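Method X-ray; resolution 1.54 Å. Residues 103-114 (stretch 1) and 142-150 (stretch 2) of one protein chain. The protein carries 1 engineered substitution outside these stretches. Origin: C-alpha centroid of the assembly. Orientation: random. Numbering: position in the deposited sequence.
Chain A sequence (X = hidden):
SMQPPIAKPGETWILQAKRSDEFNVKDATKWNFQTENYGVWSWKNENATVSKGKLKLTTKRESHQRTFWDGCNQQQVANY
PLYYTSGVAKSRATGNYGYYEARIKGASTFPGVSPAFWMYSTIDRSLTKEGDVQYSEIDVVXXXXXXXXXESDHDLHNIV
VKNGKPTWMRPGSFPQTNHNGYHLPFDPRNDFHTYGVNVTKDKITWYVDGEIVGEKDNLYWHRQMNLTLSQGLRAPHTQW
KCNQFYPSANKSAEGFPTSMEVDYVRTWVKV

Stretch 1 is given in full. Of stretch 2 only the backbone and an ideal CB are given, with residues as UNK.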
ATOM      1  N   ARG A 103     -12.741   1.126  -1.688  1.00  7.49           N
ATOM      2  CA  ARG A 103     -13.380   2.338  -2.189  1.00  7.84           C
ATOM      3  C   ARG A 103     -12.670   3.438  -1.423  1.00  7.67           C
ATOM      4  O   ARG A 103     -12.871   3.601  -0.220  1.00  7.60           O
ATOM      5  CB  ARG A 103     -14.875   2.310  -1.874  1.00  8.25           C
ATOM      6  CG  ARG A 103     -15.633   3.475  -2.466  1.00  9.22           C
ATOM      7  CD  ARG A 103     -17.034   3.065  -2.880  1.00 10.58           C
ATOM      8  NE  ARG A 103     -17.704   4.145  -3.590  1.00 11.01           N
ATOM      9  CZ  ARG A 103     -18.290   5.182  -2.998  1.00 11.47           C
ATOM     10  NH1 ARG A 103     -18.300   5.284  -1.675  1.00 11.62           N
ATOM     11  NH2 ARG A 103     -18.854   6.127  -3.735  1.00 12.39           N
ATOM     12  N   ILE A 104     -11.834   4.186  -2.136  1.00  7.42           N
ATOM     13  CA  ILE A 104     -11.003   5.212  -1.522  1.00  7.48           C
ATOM     14  C   ILE A 104     -11.130   6.620  -2.080  1.00  7.64           C
ATOM     15  O   ILE A 104     -11.372   6.819  -3.266  1.00  7.50           O
ATOM     16  CB  ILE A 104      -9.513   4.798  -1.653  1.00  7.44           C
ATOM     17  CG1 ILE A 104      -9.282   3.467  -0.938  1.00  7.38           C
ATOM     18  CG2 ILE A 104      -8.601   5.893  -1.113  1.00  7.68           C
ATOM     19  CD1 ILE A 104      -7.950   2.823  -1.263  1.00  7.38           C
ATOM     20  N   LYS A 105     -10.947   7.589  -1.190  1.00  8.19           N
ATOM     21  CA  LYS A 105     -10.953   9.000  -1.541  1.00  8.63           C
ATOM     22  C   LYS A 105      -9.571   9.468  -1.103  1.00  8.56           C
ATOM     23  O   LYS A 105      -9.181   9.267   0.046  1.00  8.23           O
ATOM     24  CB  LYS A 105     -12.033   9.736  -0.760  1.00  9.40           C
ATOM     25  CG  LYS A 105     -12.119  11.222  -1.028  1.00 10.74           C
ATOM     26  CD  LYS A 105     -13.303  11.747  -0.243  1.00 12.02           C
ATOM     27  CE  LYS A 105     -13.508  13.222  -0.380  1.00 13.35           C
ATOM     28  NZ  LYS A 105     -14.728  13.574   0.399  1.00 13.80           N
ATOM     29  N   GLY A 106      -8.822  10.064  -2.023  1.00  8.67           N
ATOM     30  CA  GLY A 106      -7.486  10.522  -1.692  1.00  8.82           C
ATOM     31  C   GLY A 106      -7.458  11.727  -0.774  1.00  8.87           C
ATOM     32  O   GLY A 106      -8.485  12.366  -0.536  1.00  8.92           O
ATOM     33  N   ALA A 107      -6.278  12.027  -0.240  1.00  8.96           N
ATOM     34  CA  ALA A 107      -6.103  13.178   0.642  1.00  9.07           C
ATOM     35  C   ALA A 107      -6.154  14.429  -0.229  1.00  9.20           C
ATOM     36  O   ALA A 107      -5.714  14.407  -1.375  1.00  9.28           O
ATOM     37  CB  ALA A 107      -4.761  13.087   1.365  1.00  9.17           C
ATOM     38  N   SER A 108      -6.686  15.521   0.311  1.00  9.32           N
ATOM     39  CA  SER A 108      -6.809  16.754  -0.460  1.00  9.75           C
ATOM     40  C   SER A 108      -5.473  17.400  -0.804  1.00  9.37           C
ATOM     41  O   SER A 108      -5.319  17.990  -1.868  1.00  9.42           O
ATOM     42  CB  SER A 108      -7.676  17.765   0.292  1.00 10.36           C
ATOM     43  OG  SER A 108      -7.034  18.208   1.472  0.80 11.46           O
ATOM     44  N   THR A 109      -4.506  17.278   0.096  1.00  9.19           N
ATOM     45  CA  THR A 109      -3.193  17.870  -0.120  1.00  9.22           C
ATOM     46  C   THR A 109      -2.351  17.137  -1.160  1.00  8.92           C
ATOM     47  O   THR A 109      -2.274  15.911  -1.165  1.00  9.07           O
ATOM     48  CB  THR A 109      -2.419  17.938   1.209  1.00  9.31           C
ATOM     49  OG1 THR A 109      -3.110  18.820   2.102  1.00  9.66           O
ATOM     50  CG2 THR A 109      -0.992  18.443   0.991  1.00  9.52           C
ATOM     51  N   PHE A 110      -1.737  17.908  -2.052  1.00  8.77           N
ATOM     52  CA  PHE A 110      -0.873  17.367  -3.094  1.00  8.48           C
ATOM     53  C   PHE A 110       0.025  18.472  -3.627  1.00  8.33           C
ATOM     54  O   PHE A 110      -0.453  19.551  -3.976  1.00  8.56           O
ATOM     55  CB  PHE A 110      -1.679  16.800  -4.261  1.00  8.42           C
ATOM     56  CG  PHE A 110      -0.823  16.350  -5.413  1.00  8.27           C
ATOM     57  CD1 PHE A 110      -0.116  15.152  -5.347  1.00  8.50           C
ATOM     58  CD2 PHE A 110      -0.684  17.147  -6.550  1.00  8.21           C
ATOM     59  CE1 PHE A 110       0.715  14.750  -6.391  1.00  8.27           C
ATOM     60  CE2 PHE A 110       0.148  16.756  -7.602  1.00  8.37           C
ATOM     61  CZ  PHE A 110       0.850  15.554  -7.521  1.00  8.18           C
ATOM     62  N   PRO A 111       1.336  18.213  -3.725  1.00  7.97           N
ATOM     63  CA  PRO A 111       1.998  16.954  -3.365  1.00  7.64           C
ATOM     64  C   PRO A 111       2.360  16.879  -1.887  1.00  7.27           C
ATOM     65  O   PRO A 111       2.322  17.886  -1.174  1.00  7.46           O
ATOM     66  CB  PRO A 111       3.235  16.962  -4.251  1.00  7.74           C
ATOM     67  CG  PRO A 111       3.607  18.421  -4.249  1.00  8.11           C
ATOM     68  CD  PRO A 111       2.268  19.111  -4.431  1.00  7.89           C
ATOM     69  N   GLY A 112       2.706  15.678  -1.433  1.00  6.82           N
ATOM     70  CA  GLY A 112       3.096  15.512  -0.045  1.00  6.33           C
ATOM     71  C   GLY A 112       2.750  14.174   0.576  1.00  6.22           C
ATOM     72  O   GLY A 112       3.465  13.705   1.461  1.00  6.25           O
ATOM     73  N   VAL A 113       1.655  13.559   0.135  1.00  6.20           N
ATOM     74  CA  VAL A 113       1.247  12.267   0.686  1.00  6.06           C
ATOM     75  C   VAL A 113       0.742  11.313  -0.379  1.00  5.94           C
ATOM     76  O   VAL A 113       0.290  11.729  -1.450  1.00  6.27           O
ATOM     77  CB  VAL A 113       0.130  12.414   1.749  1.00  6.02           C
ATOM     78  CG1 VAL A 113       0.623  13.279   2.903  1.00  6.15           C
ATOM     79  CG2 VAL A 113      -1.125  13.006   1.122  1.00  6.46           C
ATOM     80  N   SER A 114       0.807  10.023  -0.067  1.00  5.84           N
ATOM     81  CA  SER A 114       0.366   8.994  -0.987  1.00  5.81           C
ATOM     82  C   SER A 114      -0.531   7.934  -0.362  1.00  5.89           C
ATOM     83  O   SER A 114      -0.057   7.052   0.366  1.00  5.75           O
ATOM     84  CB  SER A 114       1.571   8.304  -1.629  1.00  5.71           C
ATOM     85  OG  SER A 114       1.152   7.247  -2.481  1.00  5.78           O
ATOM     86  N   UNK A 142      -1.337   3.251  -5.535  1.00  6.51           N
ATOM     87  CA  UNK A 142      -0.573   4.223  -4.778  1.00  7.19           C
ATOM     88  C   UNK A 142      -0.950   5.508  -5.483  1.00  6.95           C
ATOM     89  O   UNK A 142      -0.622   5.715  -6.651  1.00  7.23           O
ATOM     90  CB  UNK A 142       0.932   3.951  -4.754  1.00  7.19           C
ATOM     91  N   UNK A 143      -1.686   6.353  -4.775  1.00  6.86           N
ATOM     92  CA  UNK A 143      -2.149   7.607  -5.336  1.00  6.76           C
ATOM     93  C   UNK A 143      -1.238   8.783  -5.056  1.00  6.87           C
ATOM     94  O   UNK A 143      -0.427   8.768  -4.128  1.00  6.70           O
ATOM     95  CB  UNK A 143      -3.549   7.918  -4.802  1.00  6.76           C
ATOM     96  N   UNK A 144      -1.390   9.796  -5.894  1.00  6.68           N
ATOM     97  CA  UNK A 144      -0.685  11.056  -5.768  1.00  6.77           C
ATOM     98  C   UNK A 144       0.774  11.028  -5.311  1.00  6.97           C
ATOM     99  O   UNK A 144       1.149  11.753  -4.394  1.00  7.02           O
ATOM    100  CB  UNK A 144      -1.469  11.932  -4.789  1.00  6.77           C
ATOM    101  N   UNK A 145       1.599  10.200  -5.947  1.00  7.09           N
ATOM    102  CA  UNK A 145       3.011  10.164  -5.586  1.00  7.59           C
ATOM    103  C   UNK A 145       3.888  10.500  -6.789  1.00  8.01           C
ATOM    104  O   UNK A 145       5.107  10.351  -6.743  1.00  8.07           O
ATOM    105  CB  UNK A 145       3.384   8.790  -5.026  1.00  7.59           C
ATOM    106  N   UNK A 146       3.258  10.951  -7.871  1.00  8.41           N
ATOM    107  CA  UNK A 146       3.989  11.333  -9.076  1.00  9.22           C
ATOM    108  C   UNK A 146       3.850  12.841  -9.295  1.00  9.44           C
ATOM    109  O   UNK A 146       3.266  13.540  -8.465  1.00  9.64           O
ATOM    110  CB  UNK A 146       3.479  10.558 -10.293  1.00  9.22           C
ATOM    111  N   UNK A 147       4.374  13.345 -10.408  1.00  9.94           N
ATOM    112  CA  UNK A 147       4.333  14.781 -10.681  1.00 10.41           C
ATOM    113  C   UNK A 147       2.931  15.370 -10.841  1.00 10.52           C
ATOM    114  O   UNK A 147       2.668  16.480 -10.380  1.00 11.26           O
ATOM    115  CB  UNK A 147       5.135  15.069 -11.952  1.00 10.41           C
ATOM    116  N   UNK A 148       2.043  14.633 -11.502  1.00 10.64           N
ATOM    117  CA  UNK A 148       0.674  15.094 -11.724  1.00 10.57           C
ATOM    118  C   UNK A 148      -0.280  14.334 -10.815  1.00 10.47           C
ATOM    119  O   UNK A 148      -0.158  13.122 -10.641  1.00 10.39           O
ATOM    120  CB  UNK A 148       0.270  14.920 -13.189  1.00 10.57           C
ATOM    121  N   UNK A 149      -1.243  15.054 -10.249  1.00 10.50           N
ATOM    122  CA  UNK A 149      -2.197  14.461  -9.328  1.00 10.61           C
ATOM    123  C   UNK A 149      -3.008  13.292  -9.895  1.00 10.41           C
ATOM    124  O   UNK A 149      -3.398  12.396  -9.152  1.00 10.51           O
ATOM    125  CB  UNK A 149      -3.161  15.549  -8.849  1.00 10.61           C
ATOM    126  N   UNK A 150      -3.254  13.282 -11.201  1.00 10.41           N
ATOM    127  CA  UNK A 150      -4.038  12.197 -11.784  1.00 10.32           C
ATOM    128  C   UNK A 150      -3.241  10.963 -12.188  1.00  9.89           C
ATOM    129  O   UNK A 150      -3.803  10.003 -12.712  1.00  9.77           O
ATOM    130  CB  UNK A 150      -4.780  12.724 -13.014  1.00 10.32           C
TER

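Position 142 has extended backbone angles (-131/112), and its CA-to-CB bond runs sideways to stretch 1, with the ideal CB 4.0 Å from Ser114 OG. Stretch 1 offers no charge here, so many side chains would suit. The residue is Glu142, which touches stretch 1 lightly; its CB lies 4.1 Å from Ser114 OG.

At position 143 the backbone matters first. Ser114 OG donates a hydrogen bond to the carbonyl O of 143 (2.7 Å), an interaction available to any residue. The CB points sideways, 5.3 Å from Ser114 OG, but a branched apolar chain of moderate length could reach Ile104 and Gly106. The residue is Leu143. Its CD1 packs 4.4 Å from Ile104 CG2 and 4.4 Å from Gly106 CA, and the end of the side chain comes nearer to stretch 1 than its CA-to-CB direction suggests.

Position 144 is the most tightly defined. Its phi/psi of 38/50 is left-handed, a region that favours glycine or asparagine, yet its CB points toward stretch 1, 3.5 Å from Phe110 CD1 and 3.8 Å from Val113 O. A small side chain with a donor would suit the carbonyl: serine, threonine or perhaps asparagine. The residue is Thr144, with chi1 in the p rotamer. This places OG1 2.9 Å from Val113 O, while CB rests against the Phe110 ring. Water 1 donates to both Thr144 OG1 (2.9 Å) and Ala107 O (3.0 Å). On the backbone side, water 2 links the stretches, accepting from Gly112 N (2.8 Å) and donating to Thr144 O (2.7 Å).

At position 145 the CB again points sideways, 3.7 Å from Ser114 OG, leaving the choice wide, polar or apolar. The residue is Gln145; its CB lies 3.7 Å from Ser114 OG, and its amide is hydrogen-bonded elsewhere in the structure.

Positions 146, 147 and 148 direct their CB atoms away, so stretch 1 scarcely constrains them; their backbone instead curves around the tip of Phe110. Phe110 CZ lies 3.3 Å from the O of 146 and 3.5 Å from the O of 147, both at the ring edge. The residues are Lys146, Ser147 and Ala148.

Position 149 points sideways, but its ideal CB is 3.7 Å from Phe110 CE2, which favours an aliphatic side chain such as valine, isoleucine or leucine. The residue is Val149, whose CB sits over one face of the ring, 4.0 Å from the centroid of Phe110, in a CH-pi contact.

Position 150 points away, with nothing of stretch 1 within reach, and tolerates almost anything; the residue is Arg150.

Stretch 2 142-150: ELTQKSAVR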
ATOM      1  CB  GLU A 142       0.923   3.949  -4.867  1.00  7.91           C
ATOM      2  CG  GLU A 142       1.374   2.926  -3.843  1.00  8.86           C
ATOM      3  CD  GLU A 142       2.809   2.521  -4.029  1.00  9.33           C
ATOM      4  OE1 GLU A 142       3.094   1.802  -5.008  1.00 10.16           O
ATOM      5  OE2 GLU A 142       3.653   2.927  -3.205  1.00 10.08           O
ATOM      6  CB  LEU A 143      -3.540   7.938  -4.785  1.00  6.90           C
ATOM      7  CG  LEU A 143      -4.686   6.996  -5.145  1.00  6.62           C
ATOM      8  CD1 LEU A 143      -5.925   7.361  -4.333  1.00  6.88           C
ATOM      9  CD2 LEU A 143      -4.971   7.093  -6.636  1.00  6.93           C
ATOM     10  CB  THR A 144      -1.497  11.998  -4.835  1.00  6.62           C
ATOM     11  OG1 THR A 144      -1.666  11.390  -3.544  1.00  6.49           O
ATOM     12  CG2 THR A 144      -2.878  12.251  -5.428  1.00  7.26           C
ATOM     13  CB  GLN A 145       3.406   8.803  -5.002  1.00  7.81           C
ATOM     14  CG  GLN A 145       3.366   7.638  -5.972  1.00  7.71           C
ATOM     15  CD  GLN A 145       4.030   6.395  -5.402  1.00  7.90           C
ATOM     16  OE1 GLN A 145       4.547   6.409  -4.281  1.00  8.10           O
ATOM     17  NE2 GLN A 145       4.028   5.314  -6.175  1.00  7.64           N
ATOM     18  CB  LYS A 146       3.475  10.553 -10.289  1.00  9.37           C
ATOM     19  CG  LYS A 146       3.839   9.062 -10.293  1.00 10.07           C
ATOM     20  CD  LYS A 146       5.337   8.845 -10.496  1.00 10.27           C
ATOM     21  CE  LYS A 146       5.680   7.367 -10.703  1.00 11.25           C
ATOM     22  NZ  LYS A 146       5.562   6.565  -9.460  1.00 11.54           N
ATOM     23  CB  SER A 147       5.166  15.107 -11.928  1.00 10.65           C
ATOM     24  OG  SER A 147       4.515  14.683 -13.110  0.50 11.13           O
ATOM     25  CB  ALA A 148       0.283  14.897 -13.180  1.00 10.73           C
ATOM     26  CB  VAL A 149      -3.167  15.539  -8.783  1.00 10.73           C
ATOM     27  CG1 VAL A 149      -4.154  15.955  -9.869  1.00 11.21           C
ATOM     28  CG2 VAL A 149      -3.883  15.021  -7.545  1.00 11.15           C
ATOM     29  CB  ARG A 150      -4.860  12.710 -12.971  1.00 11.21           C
ATOM     30  CG  ARG A 150      -5.904  13.729 -12.551  1.00 12.23           C
ATOM     31  CD  ARG A 150      -6.908  14.038 -13.651  1.00 13.24           C
ATOM     32  NE  ARG A 150      -7.914  14.981 -13.170  1.00 14.35           N
ATOM     33  CZ  ARG A 150      -9.030  15.291 -13.822  1.00 14.85           C
ATOM     34  NH1 ARG A 150      -9.296  14.732 -14.994  1.00 15.43           N
ATOM     35  NH2 ARG A 150      -9.885  16.159 -13.294  1.00 15.55           N
TER
HETATM   36  O   HOH W   1      -4.156  11.988  -2.208  1.00  7.76           O
HETATM   37  O   HOH W   2       2.838  13.491  -3.143  1.00  7.11           O
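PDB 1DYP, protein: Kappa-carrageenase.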